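Local coordinates for protein thermostable monoacylglycerol lipase (Bacillus, PDB 4LHE) that probably hydrolyses monoacylglycerols to free fatty acid and glycerol, as a heat-stable lipase of the alpha/beta hydrolase fold, at residues M98-H109 / L173-I184. Residues are numbered along the deposited sequence; the frame is centred on the assembly and turned at random.
Sequences MGGTLTLYLAEH and LMAQTKAKLDRI. With SO4 (sulfate ion), chain D.
Leu173 O is gripped twice by Thr177, by its backbone N and by OG1 at 2.7 Å, the two donors arriving from opposite faces of the carbonyl plane. Bound this way, Thr177 enters helix 98-109 as a knob among Thr101, Leu104, Tyr105 and Glu108: its OG1 lies at the edge of the Tyr105 ring, 3.6 Å from CD1, and its CG2 rests on Leu104 CB. Leu173 is the knob one turn earlier, among Met98, Thr101, Leu102 and Tyr105; with CG anti to the backbone N (chi1 177°) it sends CD1 to Tyr105 CD1 and CD2 to Leu102 CD2, each at 3.8 Å. His109 CE1 lies over one face of the Tyr105 ring, offset toward its rim, while ND1 makes a bent bond, 3.1 Å, to Tyr105 O. Glu108, extended beyond CG, lays its buried carboxyl group against Thr177 O and Lys180; OE2 stands 2.6 Å from Thr177 O, close enough that the acid probably carries a proton and donates it. With an alanine at Glu108, Thr177 O would probably lose this close polar neighbour and a gap would be likely to open against Lys180 and Ile184, whose CG1 packs 3.5 Å from Glu108 CG. Ile184 also covers Ala107 and Leu104, its CD1 lying 3.8 Å from Leu104 CD2, and touches Ile116 of strand 115-119. The axes of segments 98-109 and 173-179 cross at 46° and come within 9.2 Å. Met98 N makes a weak bond to a sulfate, probably from the crystallisation liquor, that Ser97 OG and His226 NE2 of the probable Ser-His-Asp triad also hold. Helix 98-109 thus follows a probable GxSxG nucleophile elbow, as in alpha/beta hydrolases, with the C-terminal part of helix 164-179 packed across its side.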
loop_
_atom_site.group_PDB
_atom_site.type_symbol
_atom_site.label_atom_id
_atom_site.label_comp_id
_atom_site.label_asym_id
_atom_site.label_seq_id
_atom_site.Cartn_x
_atom_site.Cartn_y
_atom_site.Cartn_z
ATOM N N MET A 98 1.281 -3.796 2.257
ATOM C CA MET A 98 -0.181 -3.992 2.286
ATOM C C MET A 98 -1.003 -3.036 1.404
ATOM O O MET A 98 -2.061 -3.398 0.875
ATOM C CB MET A 98 -0.789 -4.023 3.698
ATOM C CG MET A 98 -2.233 -4.550 3.697
ATOM S SD MET A 98 -3.186 -4.502 5.240
ATOM C CE MET A 98 -3.522 -2.759 5.369
ATOM N N GLY A 99 -0.526 -1.810 1.242
ATOM C CA GLY A 99 -1.214 -0.893 0.338
ATOM C C GLY A 99 -1.038 -1.383 -1.084
ATOM O O GLY A 99 -1.879 -1.129 -1.969
ATOM N N GLY A 100 0.064 -2.092 -1.314
ATOM C CA GLY A 100 0.290 -2.750 -2.596
ATOM C C GLY A 100 -0.592 -3.969 -2.777
ATOM O O GLY A 100 -1.037 -4.271 -3.886
ATOM N N THR A 101 -0.857 -4.677 -1.684
ATOM C CA THR A 101 -1.785 -5.796 -1.741
ATOM C C THR A 101 -3.185 -5.273 -2.078
ATOM O O THR A 101 -3.919 -5.875 -2.876
ATOM C CB THR A 101 -1.822 -6.549 -0.402
ATOM O OG1 THR A 101 -0.487 -6.915 -0.018
ATOM C CG2 THR A 101 -2.676 -7.801 -0.520
ATOM N N LEU A 102 -3.540 -4.146 -1.471
ATOM C CA LEU A 102 -4.867 -3.556 -1.618
ATOM C C LEU A 102 -5.031 -2.928 -2.979
ATOM O O LEU A 102 -6.150 -2.794 -3.473
ATOM C CB LEU A 102 -5.089 -2.504 -0.535
ATOM C CG LEU A 102 -5.386 -3.113 0.836
ATOM C CD1 LEU A 102 -5.241 -2.062 1.908
ATOM C CD2 LEU A 102 -6.821 -3.681 0.812
ATOM N N THR A 103 -3.902 -2.526 -3.568
ATOM C CA THR A 103 -3.875 -1.998 -4.920
ATOM C C THR A 103 -4.166 -3.133 -5.902
ATOM O O THR A 103 -4.994 -2.987 -6.814
ATOM C CB THR A 103 -2.506 -1.364 -5.234
ATOM O OG1 THR A 103 -2.369 -0.158 -4.475
ATOM C CG2 THR A 103 -2.392 -1.036 -6.729
ATOM N N LEU A 104 -3.482 -4.260 -5.709
ATOM C CA LEU A 104 -3.719 -5.450 -6.512
ATOM C C LEU A 104 -5.164 -5.875 -6.385
ATOM O O LEU A 104 -5.817 -6.165 -7.383
ATOM C CB LEU A 104 -2.811 -6.580 -6.051
ATOM C CG LEU A 104 -1.326 -6.304 -6.270
ATOM C CD1 LEU A 104 -0.508 -7.212 -5.373
ATOM C CD2 LEU A 104 -0.934 -6.503 -7.746
ATOM N N TYR A 105 -5.658 -5.885 -5.148
ATOM C CA TYR A 105 -7.029 -6.297 -4.847
ATOM C C TYR A 105 -8.025 -5.483 -5.648
ATOM O O TYR A 105 -8.922 -6.038 -6.286
ATOM C CB TYR A 105 -7.301 -6.102 -3.350
ATOM C CG TYR A 105 -8.643 -6.607 -2.864
ATOM C CD1 TYR A 105 -8.759 -7.875 -2.318
ATOM C CD2 TYR A 105 -9.786 -5.812 -2.925
ATOM C CE1 TYR A 105 -9.976 -8.350 -1.853
ATOM C CE2 TYR A 105 -11.010 -6.281 -2.467
ATOM C CZ TYR A 105 -11.091 -7.552 -1.926
ATOM O OH TYR A 105 -12.290 -8.046 -1.457
ATOM N N LEU A 106 -7.853 -4.163 -5.618
ATOM C CA LEU A 106 -8.773 -3.245 -6.272
ATOM C C LEU A 106 -8.744 -3.405 -7.786
ATOM O O LEU A 106 -9.778 -3.280 -8.452
ATOM C CB LEU A 106 -8.423 -1.811 -5.889
ATOM C CG LEU A 106 -9.574 -0.907 -5.484
ATOM C CD1 LEU A 106 -10.055 -1.279 -4.102
ATOM C CD2 LEU A 106 -9.123 0.544 -5.523
ATOM N N ALA A 107 -7.562 -3.680 -8.330
ATOM C CA ALA A 107 -7.428 -3.895 -9.765
ATOM C C ALA A 107 -8.207 -5.160 -10.166
ATOM O O ALA A 107 -8.837 -5.205 -11.230
ATOM C CB ALA A 107 -5.946 -3.998 -10.158
ATOM N N GLU A 108 -8.169 -6.177 -9.301
ATOM C CA GLU A 108 -8.935 -7.411 -9.507
ATOM C C GLU A 108 -10.449 -7.189 -9.550
ATOM O O GLU A 108 -11.180 -7.946 -10.198
ATOM C CB GLU A 108 -8.592 -8.437 -8.416
ATOM C CG GLU A 108 -7.173 -8.947 -8.508
ATOM C CD GLU A 108 -6.701 -9.626 -7.255
ATOM O OE1 GLU A 108 -7.485 -9.725 -6.297
ATOM O OE2 GLU A 108 -5.546 -10.081 -7.229
ATOM N N HIS A 109 -10.924 -6.159 -8.857
ATOM C CA HIS A 109 -12.357 -5.913 -8.758
ATOM C C HIS A 109 -12.858 -4.823 -9.702
ATOM O O HIS A 109 -14.063 -4.738 -9.971
ATOM C CB HIS A 109 -12.744 -5.586 -7.311
ATOM C CG HIS A 109 -12.728 -6.769 -6.397
ATOM N ND1 HIS A 109 -11.610 -7.551 -6.206
ATOM C CD2 HIS A 109 -13.697 -7.302 -5.611
ATOM C CE1 HIS A 109 -11.887 -8.517 -5.348
ATOM N NE2 HIS A 109 -13.149 -8.388 -4.973
ATOM N N LEU A 173 -6.359 -11.478 3.583
ATOM C CA LEU A 173 -6.311 -10.529 2.474
ATOM C C LEU A 173 -5.289 -10.949 1.417
ATOM O O LEU A 173 -5.580 -10.883 0.224
ATOM C CB LEU A 173 -5.989 -9.124 2.999
ATOM C CG LEU A 173 -5.817 -8.013 1.962
ATOM C CD1 LEU A 173 -7.050 -7.917 1.124
ATOM C CD2 LEU A 173 -5.528 -6.687 2.645
ATOM N N MET A 174 -4.101 -11.375 1.838
ATOM C CA MET A 174 -3.079 -11.782 0.870
ATOM C C MET A 174 -3.531 -13.013 0.063
ATOM O O MET A 174 -3.223 -13.135 -1.126
ATOM C CB MET A 174 -1.732 -12.046 1.552
ATOM C CG MET A 174 -1.112 -10.832 2.249
ATOM S SD MET A 174 0.539 -11.236 2.837
ATOM C CE MET A 174 0.861 -9.923 3.995
ATOM N N ALA A 175 -4.282 -13.902 0.711
ATOM C CA ALA A 175 -4.744 -15.135 0.073
ATOM C C ALA A 175 -5.761 -14.839 -1.013
ATOM O O ALA A 175 -5.638 -15.327 -2.133
ATOM C CB ALA A 175 -5.345 -16.084 1.115
ATOM N N GLN A 176 -6.783 -14.065 -0.664
ATOM C CA GLN A 176 -7.828 -13.706 -1.610
ATOM C C GLN A 176 -7.233 -12.868 -2.751
ATOM O O GLN A 176 -7.759 -12.882 -3.869
ATOM C CB GLN A 176 -8.954 -12.937 -0.889
ATOM C CG GLN A 176 -10.362 -13.163 -1.446
ATOM C CD GLN A 176 -11.347 -12.046 -1.076
ATOM O OE1 GLN A 176 -11.926 -11.390 -1.954
ATOM N NE2 GLN A 176 -11.547 -11.836 0.225
ATOM N N THR A 177 -6.127 -12.163 -2.479
ATOM C CA THR A 177 -5.493 -11.299 -3.493
ATOM C C THR A 177 -4.608 -12.090 -4.449
ATOM O O THR A 177 -4.733 -11.974 -5.665
ATOM C CB THR A 177 -4.638 -10.170 -2.856
ATOM O OG1 THR A 177 -5.465 -9.345 -2.026
ATOM C CG2 THR A 177 -3.997 -9.308 -3.932
ATOM N N LYS A 178 -3.711 -12.892 -3.896
ATOM C CA LYS A 178 -2.833 -13.718 -4.711
ATOM C C LYS A 178 -3.630 -14.679 -5.600
ATOM O O LYS A 178 -3.301 -14.877 -6.772
ATOM C CB LYS A 178 -1.905 -14.511 -3.803
ATOM C CG LYS A 178 -0.986 -15.461 -4.535
ATOM C CD LYS A 178 -0.249 -16.292 -3.507
ATOM C CE LYS A 178 0.850 -17.127 -4.123
ATOM N NZ LYS A 178 1.864 -17.467 -3.080
ATOM N N ALA A 179 -4.685 -15.260 -5.037
ATOM C CA ALA A 179 -5.533 -16.198 -5.770
ATOM C C ALA A 179 -6.110 -15.573 -7.035
ATOM O O ALA A 179 -6.278 -16.247 -8.060
ATOM C CB ALA A 179 -6.659 -16.705 -4.870
ATOM N N LYS A 180 -6.405 -14.278 -6.965
ATOM C CA LYS A 180 -7.121 -13.620 -8.041
ATOM C C LYS A 180 -6.270 -12.699 -8.911
ATOM O O LYS A 180 -6.827 -11.830 -9.564
ATOM C CB LYS A 180 -8.296 -12.825 -7.470
ATOM C CG LYS A 180 -9.350 -13.662 -6.764
ATOM C CD LYS A 180 -10.196 -14.426 -7.767
ATOM C CE LYS A 180 -9.958 -15.935 -7.684
ATOM N NZ LYS A 180 -10.885 -16.606 -6.724
ATOM N N LEU A 181 -4.949 -12.893 -8.943
ATOM C CA LEU A 181 -4.057 -12.044 -9.754
ATOM C C LEU A 181 -4.450 -11.999 -11.232
ATOM O O LEU A 181 -4.417 -10.941 -11.874
ATOM C CB LEU A 181 -2.596 -12.486 -9.603
ATOM C CG LEU A 181 -1.975 -12.121 -8.249
ATOM C CD1 LEU A 181 -0.557 -12.636 -8.086
ATOM C CD2 LEU A 181 -2.021 -10.597 -8.043
ATOM N N ASP A 182 -4.844 -13.155 -11.755
ATOM C CA ASP A 182 -5.273 -13.308 -13.144
ATOM C C ASP A 182 -6.400 -12.349 -13.559
ATOM O O ASP A 182 -6.591 -12.084 -14.749
ATOM C CB ASP A 182 -5.714 -14.758 -13.355
ATOM C CG ASP A 182 -6.727 -15.202 -12.320
ATOM O OD1 ASP A 182 -6.314 -15.690 -11.237
ATOM O OD2 ASP A 182 -7.939 -15.045 -12.582
ATOM N N ARG A 183 -7.141 -11.830 -12.583
ATOM C CA ARG A 183 -8.198 -10.845 -12.848
ATOM C C ARG A 183 -7.638 -9.483 -13.283
ATOM O O ARG A 183 -8.364 -8.658 -13.844
ATOM C CB ARG A 183 -9.073 -10.643 -11.602
ATOM C CG ARG A 183 -9.588 -11.932 -10.923
ATOM C CD ARG A 183 -10.890 -12.452 -11.540
ATOM N NE ARG A 183 -11.548 -13.474 -10.711
ATOM C CZ ARG A 183 -11.438 -14.791 -10.898
ATOM N NH1 ARG A 183 -10.689 -15.264 -11.889
ATOM N NH2 ARG A 183 -12.077 -15.642 -10.095
ATOM N N ILE A 184 -6.356 -9.243 -13.005
ATOM C CA ILE A 184 -5.732 -7.952 -13.294
ATOM C C ILE A 184 -5.229 -7.877 -14.737
ATOM O O ILE A 184 -4.365 -8.650 -15.130
ATOM C CB ILE A 184 -4.549 -7.667 -12.338
ATOM C CG1 ILE A 184 -5.023 -7.647 -10.884
ATOM C CG2 ILE A 184 -3.923 -6.334 -12.663
ATOM C CD1 ILE A 184 -3.879 -7.462 -9.865
HETATM S S SO4 D . 3.687 -2.428 5.946
HETATM O O1 SO4 D . 3.221 -2.187 7.310
HETATM O O2 SO4 D . 4.142 -1.156 5.346
HETATM O O3 SO4 D . 4.817 -3.357 5.985
HETATM O O4 SO4 D . 2.583 -3.038 5.202
#